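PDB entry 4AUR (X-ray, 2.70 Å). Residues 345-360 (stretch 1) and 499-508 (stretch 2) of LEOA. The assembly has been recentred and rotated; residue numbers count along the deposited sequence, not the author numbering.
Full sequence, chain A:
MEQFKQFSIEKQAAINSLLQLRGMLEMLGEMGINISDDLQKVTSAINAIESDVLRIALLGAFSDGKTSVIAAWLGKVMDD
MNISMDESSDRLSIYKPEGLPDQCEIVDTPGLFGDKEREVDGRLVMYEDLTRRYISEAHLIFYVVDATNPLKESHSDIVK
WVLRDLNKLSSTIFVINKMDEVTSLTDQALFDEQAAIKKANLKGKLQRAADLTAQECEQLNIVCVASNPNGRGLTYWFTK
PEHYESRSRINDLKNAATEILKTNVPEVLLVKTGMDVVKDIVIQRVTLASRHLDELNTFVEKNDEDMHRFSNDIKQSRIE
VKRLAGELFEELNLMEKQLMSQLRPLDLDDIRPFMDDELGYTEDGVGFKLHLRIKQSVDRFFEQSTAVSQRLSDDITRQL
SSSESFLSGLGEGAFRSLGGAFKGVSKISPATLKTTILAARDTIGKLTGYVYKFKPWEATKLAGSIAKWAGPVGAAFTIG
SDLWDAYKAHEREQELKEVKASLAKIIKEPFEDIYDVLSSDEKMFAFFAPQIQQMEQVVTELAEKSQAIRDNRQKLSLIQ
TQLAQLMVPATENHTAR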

ATOM      1  N   PRO A 345     -63.666 -39.657  18.320  1.00 47.39           N
ATOM      2  CA  PRO A 345     -65.038 -40.009  17.967  1.00 47.20           C
ATOM      3  C   PRO A 345     -65.273 -41.470  17.573  1.00 42.19           C
ATOM      4  O   PRO A 345     -66.382 -41.841  17.276  1.00 44.62           O
ATOM      5  N   LEU A 346     -64.252 -42.299  17.590  1.00 40.42           N
ATOM      6  CA  LEU A 346     -64.356 -43.614  16.967  1.00 40.89           C
ATOM      7  C   LEU A 346     -65.102 -44.645  17.806  1.00 41.53           C
ATOM      8  O   LEU A 346     -64.832 -44.769  18.987  1.00 40.40           O
ATOM      9  N   ASP A 347     -66.002 -45.413  17.179  1.00 46.73           N
ATOM     10  CA  ASP A 347     -66.674 -46.547  17.844  1.00 47.86           C
ATOM     11  C   ASP A 347     -65.859 -47.797  17.576  1.00 46.05           C
ATOM     12  O   ASP A 347     -65.070 -47.816  16.649  1.00 50.15           O
ATOM     13  N   LEU A 348     -66.026 -48.841  18.380  1.00 45.32           N
ATOM     14  CA  LEU A 348     -65.113 -49.995  18.330  1.00 44.04           C
ATOM     15  C   LEU A 348     -64.879 -50.640  16.966  1.00 41.17           C
ATOM     16  O   LEU A 348     -63.874 -51.307  16.770  1.00 40.92           O
ATOM     17  N   ASP A 349     -65.815 -50.491  16.041  1.00 41.97           N
ATOM     18  CA  ASP A 349     -65.630 -51.043  14.704  1.00 43.53           C
ATOM     19  C   ASP A 349     -64.564 -50.235  13.964  1.00 40.33           C
ATOM     20  O   ASP A 349     -63.808 -50.773  13.158  1.00 36.89           O
ATOM     21  N   ASP A 350     -64.499 -48.947  14.288  1.00 36.29           N
ATOM     22  CA  ASP A 350     -63.644 -48.008  13.604  1.00 35.65           C
ATOM     23  C   ASP A 350     -62.173 -48.154  13.889  1.00 33.11           C
ATOM     24  O   ASP A 350     -61.366 -47.528  13.213  1.00 31.53           O
ATOM     25  N   ILE A 351     -61.841 -48.975  14.873  1.00 31.62           N
ATOM     26  CA  ILE A 351     -60.522 -48.988  15.497  1.00 31.89           C
ATOM     27  C   ILE A 351     -59.471 -49.579  14.598  1.00 30.82           C
ATOM     28  O   ILE A 351     -58.412 -48.998  14.431  1.00 33.20           O
ATOM     29  N   ARG A 352     -59.753 -50.744  14.042  1.00 29.24           N
ATOM     30  CA  ARG A 352     -58.807 -51.433  13.206  1.00 27.90           C
ATOM     31  C   ARG A 352     -58.540 -50.593  11.986  1.00 27.37           C
ATOM     32  O   ARG A 352     -57.396 -50.316  11.674  1.00 28.99           O
ATOM     33  N   PRO A 353     -59.585 -50.136  11.295  1.00 27.98           N
ATOM     34  CA  PRO A 353     -59.231 -49.260  10.171  1.00 26.29           C
ATOM     35  C   PRO A 353     -58.282 -48.158  10.584  1.00 24.89           C
ATOM     36  O   PRO A 353     -57.402 -47.808   9.818  1.00 27.12           O
ATOM     37  N   PHE A 354     -58.460 -47.620  11.784  1.00 24.49           N
ATOM     38  CA  PHE A 354     -57.660 -46.514  12.256  1.00 25.32           C
ATOM     39  C   PHE A 354     -56.215 -46.908  12.453  1.00 26.38           C
ATOM     40  O   PHE A 354     -55.347 -46.234  11.963  1.00 28.38           O
HETATM   41  N   MSE A 355     -55.968 -48.006  13.154  1.00 27.93           N
HETATM   42  CA  MSE A 355     -54.623 -48.495  13.376  1.00 28.00           C
HETATM   43  C   MSE A 355     -53.924 -48.802  12.068  1.00 29.07           C
HETATM   44  O   MSE A 355     -52.730 -48.532  11.909  1.00 28.10           O
ATOM     45  N   ASP A 356     -54.645 -49.396  11.122  1.00 29.32           N
ATOM     46  CA  ASP A 356     -54.038 -49.792   9.842  1.00 30.98           C
ATOM     47  C   ASP A 356     -53.587 -48.593   9.013  1.00 30.34           C
ATOM     48  O   ASP A 356     -52.541 -48.618   8.333  1.00 27.16           O
ATOM     49  N   ASP A 357     -54.419 -47.565   9.038  1.00 29.68           N
ATOM     50  CA  ASP A 357     -54.346 -46.527   8.039  1.00 30.12           C
ATOM     51  C   ASP A 357     -53.621 -45.324   8.562  1.00 29.30           C
ATOM     52  O   ASP A 357     -53.068 -44.574   7.775  1.00 31.40           O
ATOM     53  N   GLU A 358     -53.563 -45.173   9.884  1.00 27.43           N
ATOM     54  CA  GLU A 358     -52.921 -44.033  10.483  1.00 26.49           C
ATOM     55  C   GLU A 358     -51.676 -44.296  11.314  1.00 28.00           C
ATOM     56  O   GLU A 358     -50.785 -43.447  11.340  1.00 28.59           O
ATOM     57  N   LEU A 359     -51.594 -45.473  11.935  1.00 28.66           N
ATOM     58  CA  LEU A 359     -50.529 -45.855  12.856  1.00 26.99           C
ATOM     59  C   LEU A 359     -49.636 -46.965  12.357  1.00 26.05           C
ATOM     60  O   LEU A 359     -48.424 -46.928  12.539  1.00 26.87           O
ATOM     61  N   GLY A 360     -50.242 -47.997  11.795  1.00 26.43           N
ATOM     62  CA  GLY A 360     -49.508 -49.145  11.267  1.00 25.63           C
ATOM     63  C   GLY A 360     -49.726 -50.292  12.209  1.00 27.10           C
ATOM     64  O   GLY A 360     -49.640 -50.093  13.387  1.00 27.61           O
ATOM     65  N   VAL A 499     -59.184 -48.650  25.502  1.00 54.20           N
ATOM     66  CA  VAL A 499     -58.470 -48.924  24.255  1.00 50.08           C
ATOM     67  C   VAL A 499     -58.002 -47.613  23.640  1.00 47.25           C
ATOM     68  O   VAL A 499     -56.911 -47.527  23.091  1.00 47.66           O
ATOM     69  N   LYS A 500     -58.841 -46.591  23.730  1.00 42.78           N
ATOM     70  CA  LYS A 500     -58.460 -45.265  23.296  1.00 40.58           C
ATOM     71  C   LYS A 500     -57.374 -44.689  24.187  1.00 41.22           C
ATOM     72  O   LYS A 500     -56.422 -44.097  23.723  1.00 44.32           O
ATOM     73  N   ALA A 501     -57.493 -44.892  25.477  1.00 44.59           N
ATOM     74  CA  ALA A 501     -56.424 -44.516  26.367  1.00 44.19           C
ATOM     75  C   ALA A 501     -55.124 -45.129  25.854  1.00 43.78           C
ATOM     76  O   ALA A 501     -54.060 -44.492  25.878  1.00 37.80           O
ATOM     77  N   SER A 502     -55.235 -46.364  25.358  1.00 44.27           N
ATOM     78  CA  SER A 502     -54.076 -47.127  24.872  1.00 43.53           C
ATOM     79  C   SER A 502     -53.456 -46.543  23.611  1.00 41.06           C
ATOM     80  O   SER A 502     -52.232 -46.522  23.452  1.00 43.19           O
ATOM     81  N   LEU A 503     -54.291 -46.053  22.719  1.00 37.84           N
ATOM     82  CA  LEU A 503     -53.774 -45.565  21.462  1.00 38.62           C
ATOM     83  C   LEU A 503     -53.202 -44.188  21.612  1.00 35.82           C
ATOM     84  O   LEU A 503     -52.187 -43.886  21.026  1.00 38.86           O
ATOM     85  N   ALA A 504     -53.852 -43.348  22.397  1.00 35.03           N
ATOM     86  CA  ALA A 504     -53.297 -42.043  22.735  1.00 34.26           C
ATOM     87  C   ALA A 504     -51.872 -42.138  23.269  1.00 34.62           C
ATOM     88  O   ALA A 504     -51.014 -41.417  22.842  1.00 32.57           O
ATOM     89  N   LYS A 505     -51.621 -43.048  24.196  1.00 39.05           N
ATOM     90  CA  LYS A 505     -50.310 -43.132  24.813  1.00 41.88           C
ATOM     91  C   LYS A 505     -49.341 -43.461  23.696  1.00 41.07           C
ATOM     92  O   LYS A 505     -48.262 -42.895  23.611  1.00 41.35           O
ATOM     93  N   ILE A 506     -49.750 -44.365  22.814  1.00 40.50           N
ATOM     94  CA  ILE A 506     -48.943 -44.715  21.643  1.00 40.05           C
ATOM     95  C   ILE A 506     -48.720 -43.525  20.686  1.00 38.05           C
ATOM     96  O   ILE A 506     -47.628 -43.319  20.183  1.00 36.43           O
ATOM     97  N   ILE A 507     -49.771 -42.759  20.437  1.00 35.50           N
ATOM     98  CA  ILE A 507     -49.715 -41.639  19.523  1.00 32.66           C
ATOM     99  C   ILE A 507     -48.823 -40.532  20.061  1.00 33.75           C
ATOM    100  O   ILE A 507     -48.002 -39.987  19.341  1.00 31.71           O
ATOM    101  N   LYS A 508     -48.989 -40.213  21.335  1.00 35.11           N
ATOM    102  CA  LYS A 508     -48.275 -39.124  21.951  1.00 35.85           C
ATOM    103  C   LYS A 508     -46.806 -39.416  22.110  1.00 35.97           C
ATOM    104  O   LYS A 508     -45.992 -38.556  21.877  1.00 35.94           O
TER

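Residues 499-508 lie within a longer helix that runs nearly parallel to the helix of the first stretch, which includes Phe 354 and Met 355: the axes are inclined by 9° and approach to 12.6 Å. Across this separation the contact is made mostly by side chains, aliphatic ones and the ring of Phe 354. The two segments bury 427 Å² between them, and most of the side-chain contacts are apolar.

Val 499 opens the interface. Its CA-to-CB bond points toward the first stretch, with chi1 at t, and CG1 of Val 499 lies 4.5 Å from CG2 of Ile 351. This is a loose contact between two beta-branched residues, whose side chains have few ways to rearrange and therefore lose little freedom on being buried. Ile 351 adopts m for both chi1 and chi2.

Lys 500 makes the polar contact. Its CB leaves sideways, but a chain with chi1 at m and the remaining angles at t stays extended and brings the amine to the loop preceding the partner helix. There NZ of Lys 500 donates a weak hydrogen bond to O of Leu 346, 3.0 Å away. The methylenes also take part, since CE of Lys 500 lies 4.2 Å from CB of Leu 346. A lysine suits this partly exposed position because its aliphatic portion can lie against a leucine while its charged end reaches a backbone carbonyl. NZ has a further hydrogen-bond partner just outside the two stretches.

Ala 501 and Ser 502 point out of reach of the first stretch, and the next turn returns to it with Leu 503, the centre of the contact. Its CB points toward the partner, and its m,t rotamer spreads the two methyl groups into a hole formed by Ile 351, Phe 354, Met 355 and Leu 359. CD1 and CD2 of Leu 503 both lie 4.4 Å from CG of Met 355. CD1 of Leu 503 is also 4.4 Å from CG2 of Ile 351. CD1 of Leu 503 is 4.0 Å from CD2 of Phe 354. CD2 of Leu 503 is 4.2 Å from CD1 of Leu 359. A forked leucine suits such a pocket because its two methyls share Met 355 and offer surface to several other neighbours at once. Met 355, a selenomethionine, presents its CG here from a CB directed sideways.

Ala 504 and Lys 505 again make no contact. Ile 506 adds a smaller contact, its CB pointing toward the first stretch and CG2 of Ile 506 4.3 Å from CD2 of Leu 359. Ile 507 sends its CB sideways, but the m,t rotamer carries its end nearer. CG1 of Ile 507 approaches CD2 of Leu 359 to 3.7 Å. CD1 of Ile 507 meets the edge of the Phe 354 ring, 3.9 Å from CZ of Phe 354. Phe 354, with chi1 at t, thus reaches both Leu 503 and Ile 507, one helical turn apart, a span well suited to a long, rigid aromatic side chain. Leu 359, also m,t, touches Leu 503, Ile 506 and Ile 507, and so closes this end of the apolar seam. Lys 508 points out of reach.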

ATOM      1  CB  PRO A 345     -65.343 -39.082  16.771  1.00 48.26           C
ATOM      2  CG  PRO A 345     -64.081 -38.335  16.452  1.00 47.60           C
ATOM      3  CD  PRO A 345     -62.975 -39.016  17.192  1.00 48.51           C
ATOM      4  CB  LEU A 346     -62.951 -44.154  16.675  1.00 39.64           C
ATOM      5  CG  LEU A 346     -62.016 -43.367  15.760  1.00 38.55           C
ATOM      6  CD1 LEU A 346     -60.774 -44.193  15.499  1.00 39.41           C
ATOM      7  CD2 LEU A 346     -62.669 -42.977  14.443  1.00 39.44           C
ATOM      8  CB  ASP A 347     -68.182 -46.663  17.452  1.00 53.44           C
ATOM      9  CG  ASP A 347     -68.439 -47.284  16.039  1.00 59.06           C
ATOM     10  OD1 ASP A 347     -68.232 -48.511  15.840  1.00 64.43           O
ATOM     11  OD2 ASP A 347     -68.925 -46.553  15.140  1.00 57.30           O
ATOM     12  CB  LEU A 348     -65.565 -51.101  19.277  1.00 47.01           C
ATOM     13  CG  LEU A 348     -65.540 -50.797  20.771  1.00 48.91           C
ATOM     14  CD1 LEU A 348     -66.972 -50.718  21.312  1.00 51.71           C
ATOM     15  CD2 LEU A 348     -64.735 -51.854  21.507  1.00 47.35           C
ATOM     16  CB  ASP A 349     -66.951 -51.036  13.917  1.00 46.13           C
ATOM     17  CG  ASP A 349     -67.944 -52.081  14.417  1.00 50.39           C
ATOM     18  OD1 ASP A 349     -67.558 -53.264  14.567  1.00 48.99           O
ATOM     19  OD2 ASP A 349     -69.115 -51.708  14.664  1.00 56.30           O
ATOM     20  CB  ASP A 350     -64.016 -46.599  14.013  1.00 37.38           C
ATOM     21  CG  ASP A 350     -65.401 -46.226  13.597  1.00 38.69           C
ATOM     22  OD1 ASP A 350     -65.663 -46.154  12.373  1.00 38.07           O
ATOM     23  OD2 ASP A 350     -66.217 -46.000  14.506  1.00 42.13           O
ATOM     24  CB  ILE A 351     -60.533 -49.817  16.804  1.00 32.60           C
ATOM     25  CG1 ILE A 351     -61.439 -49.185  17.851  1.00 34.46           C
ATOM     26  CG2 ILE A 351     -59.161 -49.905  17.408  1.00 33.61           C
ATOM     27  CD1 ILE A 351     -60.955 -47.840  18.360  1.00 35.68           C
ATOM     28  CB  ARG A 352     -59.313 -52.837  12.856  1.00 28.62           C
ATOM     29  CG  ARG A 352     -58.560 -53.574  11.760  1.00 29.10           C
ATOM     30  CD  ARG A 352     -57.058 -53.698  11.990  1.00 29.17           C
ATOM     31  NE  ARG A 352     -56.487 -54.430  10.861  1.00 30.22           N
ATOM     32  CZ  ARG A 352     -56.375 -55.759  10.767  1.00 29.60           C
ATOM     33  NH1 ARG A 352     -56.757 -56.559  11.756  1.00 29.92           N
ATOM     34  NH2 ARG A 352     -55.855 -56.290   9.670  1.00 29.62           N
ATOM     35  CB  PRO A 353     -60.567 -48.661   9.750  1.00 26.96           C
ATOM     36  CG  PRO A 353     -61.584 -49.628  10.204  1.00 27.65           C
ATOM     37  CD  PRO A 353     -61.029 -50.381  11.380  1.00 27.39           C
ATOM     38  CB  PHE A 354     -58.206 -45.946  13.551  1.00 25.92           C
ATOM     39  CG  PHE A 354     -57.323 -44.886  14.162  1.00 25.96           C
ATOM     40  CD1 PHE A 354     -57.282 -43.614  13.627  1.00 24.55           C
ATOM     41  CD2 PHE A 354     -56.535 -45.170  15.272  1.00 25.46           C
ATOM     42  CE1 PHE A 354     -56.488 -42.638  14.185  1.00 24.40           C
ATOM     43  CE2 PHE A 354     -55.720 -44.197  15.823  1.00 26.37           C
ATOM     44  CZ  PHE A 354     -55.698 -42.925  15.278  1.00 25.21           C
HETATM   45  CB  MSE A 355     -54.693 -49.770  14.203  1.00 28.82           C
HETATM   46  CG  MSE A 355     -55.275 -49.557  15.588  1.00 31.64           C
HETATM   47 SE   MSE A 355     -55.619 -51.249  16.585  0.98 38.57          SE
HETATM   48  CE  MSE A 355     -54.349 -52.456  15.698  1.00 36.50           C
ATOM     49  CB  ASP A 356     -55.038 -50.561   8.978  1.00 31.51           C
ATOM     50  CG  ASP A 356     -54.886 -52.060   9.062  1.00 31.83           C
ATOM     51  OD1 ASP A 356     -53.804 -52.586   9.376  1.00 30.95           O
ATOM     52  OD2 ASP A 356     -55.903 -52.723   8.768  1.00 36.88           O
ATOM     53  CB  ASP A 357     -55.761 -46.173   7.553  1.00 32.24           C
ATOM     54  CG  ASP A 357     -56.395 -47.308   6.703  1.00 31.37           C
ATOM     55  OD1 ASP A 357     -55.641 -48.072   6.063  1.00 32.28           O
ATOM     56  OD2 ASP A 357     -57.636 -47.440   6.683  1.00 30.51           O
ATOM     57  CB  GLU A 358     -53.941 -43.310  11.298  1.00 26.94           C
ATOM     58  CG  GLU A 358     -55.054 -42.720  10.439  1.00 29.02           C
ATOM     59  CD  GLU A 358     -54.592 -41.501   9.672  1.00 28.89           C
ATOM     60  OE1 GLU A 358     -53.376 -41.321   9.546  1.00 29.29           O
ATOM     61  OE2 GLU A 358     -55.430 -40.708   9.214  1.00 32.66           O
ATOM     62  CB  LEU A 359     -51.173 -46.369  14.136  1.00 28.85           C
ATOM     63  CG  LEU A 359     -51.813 -45.323  15.055  1.00 29.96           C
ATOM     64  CD1 LEU A 359     -52.845 -45.911  16.007  1.00 29.87           C
ATOM     65  CD2 LEU A 359     -50.723 -44.671  15.870  1.00 30.94           C
ATOM     66  CB  VAL A 499     -59.365 -49.683  23.255  1.00 50.03           C
ATOM     67  CG1 VAL A 499     -58.736 -49.728  21.862  1.00 49.05           C
ATOM     68  CG2 VAL A 499     -59.655 -51.083  23.778  1.00 51.10           C
ATOM     69  CB  LYS A 500     -59.672 -44.366  23.263  1.00 37.63           C
ATOM     70  CG  LYS A 500     -60.625 -44.768  22.160  1.00 36.22           C
ATOM     71  CD  LYS A 500     -61.877 -43.941  22.236  1.00 37.10           C
ATOM     72  CE  LYS A 500     -62.554 -43.804  20.889  1.00 37.29           C
ATOM     73  NZ  LYS A 500     -63.715 -42.872  20.997  1.00 37.27           N
ATOM     74  CB  ALA A 501     -56.737 -45.003  27.767  1.00 45.26           C
ATOM     75  CB  SER A 502     -54.461 -48.578  24.620  1.00 41.85           C
ATOM     76  OG  SER A 502     -53.327 -49.374  24.361  1.00 43.47           O
ATOM     77  CB  LEU A 503     -54.853 -45.589  20.382  1.00 40.13           C
ATOM     78  CG  LEU A 503     -55.306 -46.995  19.973  1.00 37.61           C
ATOM     79  CD1 LEU A 503     -56.409 -46.883  18.932  1.00 37.17           C
ATOM     80  CD2 LEU A 503     -54.146 -47.834  19.460  1.00 36.69           C
ATOM     81  CB  ALA A 504     -54.181 -41.355  23.749  1.00 33.79           C
ATOM     82  CB  LYS A 505     -50.270 -44.208  25.920  1.00 48.19           C
ATOM     83  CG  LYS A 505     -49.653 -43.758  27.250  1.00 54.39           C
ATOM     84  CD  LYS A 505     -50.685 -43.048  28.153  1.00 58.88           C
ATOM     85  CE  LYS A 505     -50.074 -42.066  29.176  1.00 58.79           C
ATOM     86  NZ  LYS A 505     -49.527 -42.708  30.410  1.00 54.95           N
ATOM     87  CB  ILE A 506     -49.586 -45.886  20.881  1.00 39.96           C
ATOM     88  CG1 ILE A 506     -49.449 -47.165  21.732  1.00 42.89           C
ATOM     89  CG2 ILE A 506     -48.942 -46.052  19.510  1.00 40.49           C
ATOM     90  CD1 ILE A 506     -50.168 -48.403  21.221  1.00 42.31           C
ATOM     91  CB  ILE A 507     -51.131 -41.119  19.259  1.00 30.76           C
ATOM     92  CG1 ILE A 507     -51.806 -42.027  18.241  1.00 30.04           C
ATOM     93  CG2 ILE A 507     -51.098 -39.701  18.730  1.00 31.31           C
ATOM     94  CD1 ILE A 507     -53.272 -41.757  18.035  1.00 30.38           C
ATOM     95  CB  LYS A 508     -48.863 -38.817  23.322  1.00 39.75           C
ATOM     96  CG  LYS A 508     -50.204 -38.123  23.249  1.00 44.40           C
ATOM     97  CD  LYS A 508     -50.780 -37.789  24.619  1.00 48.46           C
ATOM     98  CE  LYS A 508     -51.873 -36.729  24.457  1.00 54.25           C
ATOM     99  NZ  LYS A 508     -52.923 -36.747  25.519  1.00 54.80           N
TER